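Local structure of histone deacetylase complex subunit SAP18 (Mus musculus, 4A6Q) at residues A[84-89]-A[108-113]. The protein serves as a component of the SIN3 repressor complex, enhancing SIN3-HDAC1-mediated transcriptional repression, and as an auxiliary component of the splicing-dependent exon junction complex. Sequence-based numbering, arbitrary orientation. Where two conformers were deposited one is given.
Sequences GTHFNF and STMSGR
In Phe87 and Ser111 the first torsions set CG and OG anti to their carbonyl carbons, at -61° and -72°. The Phe87 ring then brings CE1 to 3.3 Å from Ser111 OG, which lies at the ring edge, near its plane. The same hydroxyl is hydrogen-bonded to the carbonyl O of Ala80. Thr109 pairs directly with Phe87, and its OG1 packs 3.5 Å from Phe87 CB. The Phe89 ring has the same OG1 at its edge, near its plane. Phe87, Phe89 and Thr109 share one sheet face; Phe89 and Thr109 also touch Thr70 of helix 66-76.

His86, Met110 and Ser108 occupy the other face. Met110, a selenomethionine, crosses His86 at about a right angle. Its chain bends at the last torsion, and CE sits at the edge of the imidazole, 4.0 Å from His86 CD2. That methyl also reaches Gly84 O at 3.4 Å. Ser108 CB packs 3.6 Å from His86 CE1.

The backbones form an antiparallel ladder of the hairpin 86-94/101-110, at one margin of the ubiquitin-like sheet. Phe87 and Thr109 exchange two bonds, the one from Phe87 N to Thr109 O nearly straight at 177°. Beyond the strands, Ser111 N bonds to Thr85 O and Gly84 N to Ser111 O at 2.9 Å. The pairing thus runs on into the type II turn Met110-Arg113. Backbone bonds fix the register, while the side chains add van der Waals contact, much of it hydroxyl oxygen against aromatic carbon, with the Ser111 hydroxyl satisfied by Ala80 beside an aromatic edge.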
ATOM      1  N   GLY A  84      -3.418  19.655   0.266  1.00 19.12           N
ATOM      2  CA  GLY A  84      -4.463  19.145   1.126  1.00 14.84           C
ATOM      3  C   GLY A  84      -5.152  17.883   0.650  1.00 14.92           C
ATOM      4  O   GLY A  84      -5.930  17.302   1.409  1.00 15.52           O
ATOM      5  N   THR A  85      -4.941  17.511  -0.607  1.00 13.05           N
ATOM      6  CA  THR A  85      -5.550  16.290  -1.129  1.00 11.91           C
ATOM      7  C   THR A  85      -5.071  15.110  -0.299  1.00 15.76           C
ATOM      8  O   THR A  85      -3.896  15.006   0.000  1.00 14.06           O
ATOM      9  CB  THR A  85      -5.163  16.096  -2.613  1.00 14.33           C
ATOM     10  OG1 THR A  85      -5.699  17.195  -3.368  1.00 16.63           O
ATOM     11  CG2 THR A  85      -5.779  14.809  -3.143  1.00 13.16           C
ATOM     12  N   HIS A  86      -5.998  14.218   0.067  1.00 12.60           N
ATOM     13  CA  HIS A  86      -5.705  13.128   0.985  1.00 12.35           C
ATOM     14  C   HIS A  86      -5.655  11.801   0.241  1.00 12.78           C
ATOM     15  O   HIS A  86      -6.507  11.502  -0.587  1.00 12.08           O
ATOM     16  CB  HIS A  86      -6.820  13.092   2.035  1.00 12.62           C
ATOM     17  CG  HIS A  86      -6.589  12.147   3.169  1.00 13.76           C
ATOM     18  ND1 HIS A  86      -7.037  10.841   3.167  1.00 17.25           N
ATOM     19  CD2 HIS A  86      -6.051  12.352   4.398  1.00 20.73           C
ATOM     20  CE1 HIS A  86      -6.728  10.268   4.320  1.00 20.36           C
ATOM     21  NE2 HIS A  86      -6.146  11.169   5.090  1.00 20.24           N
ATOM     22  N   PHE A  87      -4.590  11.052   0.498  1.00  9.94           N
ATOM     23  CA  PHE A  87      -4.424   9.728  -0.104  1.00 11.03           C
ATOM     24  C   PHE A  87      -4.447   8.649   0.954  1.00 12.17           C
ATOM     25  O   PHE A  87      -3.558   8.597   1.804  1.00 13.62           O
ATOM     26  CB  PHE A  87      -3.069   9.683  -0.809  1.00 12.41           C
ATOM     27  CG  PHE A  87      -2.916  10.688  -1.916  1.00 11.31           C
ATOM     28  CD1 PHE A  87      -2.568  12.018  -1.626  1.00 11.12           C
ATOM     29  CD2 PHE A  87      -3.093  10.310  -3.246  1.00 13.81           C
ATOM     30  CE1 PHE A  87      -2.400  12.944  -2.663  1.00 14.41           C
ATOM     31  CE2 PHE A  87      -2.926  11.225  -4.273  1.00 16.28           C
ATOM     32  CZ  PHE A  87      -2.591  12.554  -3.980  1.00 15.37           C
ATOM     33  N   ASN A  88      -5.469   7.792   0.936  1.00 11.17           N
ATOM     34  CA  ASN A  88      -5.590   6.747   1.932  1.00 10.57           C
ATOM     35  C   ASN A  88      -5.224   5.413   1.317  1.00  9.26           C
ATOM     36  O   ASN A  88      -5.863   4.969   0.376  1.00 11.09           O
ATOM     37  CB  ASN A  88      -7.042   6.682   2.419  1.00 13.64           C
ATOM     38  CG  ASN A  88      -7.206   5.857   3.675  1.00 21.83           C
ATOM     39  OD1 ASN A  88      -7.110   4.627   3.662  1.00 22.76           O
ATOM     40  ND2 ASN A  88      -7.521   6.533   4.767  1.00 37.43           N
ATOM     41  N   PHE A  89      -4.159   4.800   1.823  1.00  9.42           N
ATOM     42  CA  PHE A  89      -3.638   3.553   1.218  1.00  8.29           C
ATOM     43  C   PHE A  89      -4.118   2.302   1.953  1.00  9.64           C
ATOM     44  O   PHE A  89      -4.117   2.263   3.204  1.00 10.39           O
ATOM     45  CB  PHE A  89      -2.108   3.523   1.312  1.00  9.40           C
ATOM     46  CG  PHE A  89      -1.387   4.435   0.362  1.00 10.25           C
ATOM     47  CD1 PHE A  89      -1.333   5.805   0.587  1.00  9.72           C
ATOM     48  CD2 PHE A  89      -0.711   3.900  -0.742  1.00 12.55           C
ATOM     49  CE1 PHE A  89      -0.610   6.648  -0.281  1.00 10.70           C
ATOM     50  CE2 PHE A  89       0.015   4.750  -1.604  1.00 13.33           C
ATOM     51  CZ  PHE A  89       0.045   6.103  -1.368  1.00 12.31           C
ATOM     52  N   SER A 108      -1.751   7.025   5.393  1.00 11.03           N
ATOM     53  CA  SER A 108      -2.201   8.069   4.479  0.50 10.77           C
ATOM     54  C   SER A 108      -1.177   9.171   4.358  1.00 12.54           C
ATOM     55  O   SER A 108      -0.295   9.323   5.213  1.00 11.37           O
ATOM     56  CB  SER A 108      -3.537   8.685   4.908  0.50 12.63           C
ATOM     57  OG  SER A 108      -3.415   9.290   6.171  0.50 15.53           O
ATOM     58  N   THR A 109      -1.302   9.909   3.278  1.00 10.19           N
ATOM     59  CA  THR A 109      -0.457  11.074   3.038  1.00 10.01           C
ATOM     60  C   THR A 109      -1.345  12.217   2.533  1.00 12.44           C
ATOM     61  O   THR A 109      -2.515  12.030   2.201  1.00 12.86           O
ATOM     62  CB  THR A 109       0.588  10.820   1.960  1.00 12.66           C
ATOM     63  OG1 THR A 109      -0.059  10.516   0.728  1.00 13.61           O
ATOM     64  CG2 THR A 109       1.553   9.698   2.315  1.00 14.08           C
HETATM   65  N   MSE A 110      -0.773  13.425   2.485  1.00 12.78           N
HETATM   66  CA  MSE A 110      -1.495  14.583   2.019  0.50 14.82           C
HETATM   67  C   MSE A 110      -0.592  15.453   1.158  1.00 14.18           C
HETATM   68  O   MSE A 110       0.563  15.685   1.500  1.00 15.10           O
HETATM   69  CB  MSE A 110      -1.977  15.372   3.222  0.50 13.68           C
HETATM   70  CG  MSE A 110      -2.587  16.645   2.851  0.50  9.31           C
HETATM   71 SE   MSE A 110      -3.360  17.351   4.423  0.50 26.73          SE
HETATM   72  CE  MSE A 110      -4.978  16.246   4.468  0.50 33.24           C
ATOM     73  N   SER A 111      -1.119  15.910   0.030  1.00 12.68           N
ATOM     74  CA  SER A 111      -0.360  16.780  -0.861  0.50 15.36           C
ATOM     75  C   SER A 111       0.105  18.046  -0.172  1.00 16.30           C
ATOM     76  O   SER A 111      -0.697  18.753   0.404  1.00 18.57           O
ATOM     77  CB  SER A 111      -1.219  17.170  -2.059  0.50 15.41           C
ATOM     78  OG  SER A 111      -1.372  16.064  -2.907  0.50 11.91           O
ATOM     79  N   GLY A 112       1.407  18.318  -0.240  1.00 17.50           N
ATOM     80  CA  GLY A 112       1.923  19.582   0.283  1.00 21.65           C
ATOM     81  C   GLY A 112       2.092  19.602   1.787  1.00 25.36           C
ATOM     82  O   GLY A 112       2.349  20.652   2.369  1.00 31.50           O
ATOM     83  N   ARG A 113       1.948  18.450   2.433  1.00 20.05           N
ATOM     84  CA  ARG A 113       2.033  18.407   3.893  1.00 19.63           C
ATOM     85  C   ARG A 113       2.874  17.207   4.326  1.00 24.53           C
ATOM     86  O   ARG A 113       2.762  16.118   3.744  1.00 29.37           O
ATOM     87  CB  ARG A 113       0.645  18.368   4.549  1.00 23.27           C
ATOM     88  CG  ARG A 113       0.675  18.532   6.083  1.00 28.26           C
ATOM     89  CD  ARG A 113      -0.721  18.607   6.708  1.00 31.28           C
ATOM     90  NE  ARG A 113      -0.672  18.529   8.171  1.00 32.94           N
ATOM     91  CZ  ARG A 113      -0.798  19.573   8.989  1.00 36.24           C
ATOM     92  NH1 ARG A 113      -0.988  20.791   8.493  1.00 35.23           N
ATOM     93  NH2 ARG A 113      -0.742  19.400  10.308  1.00 36.79           N
TER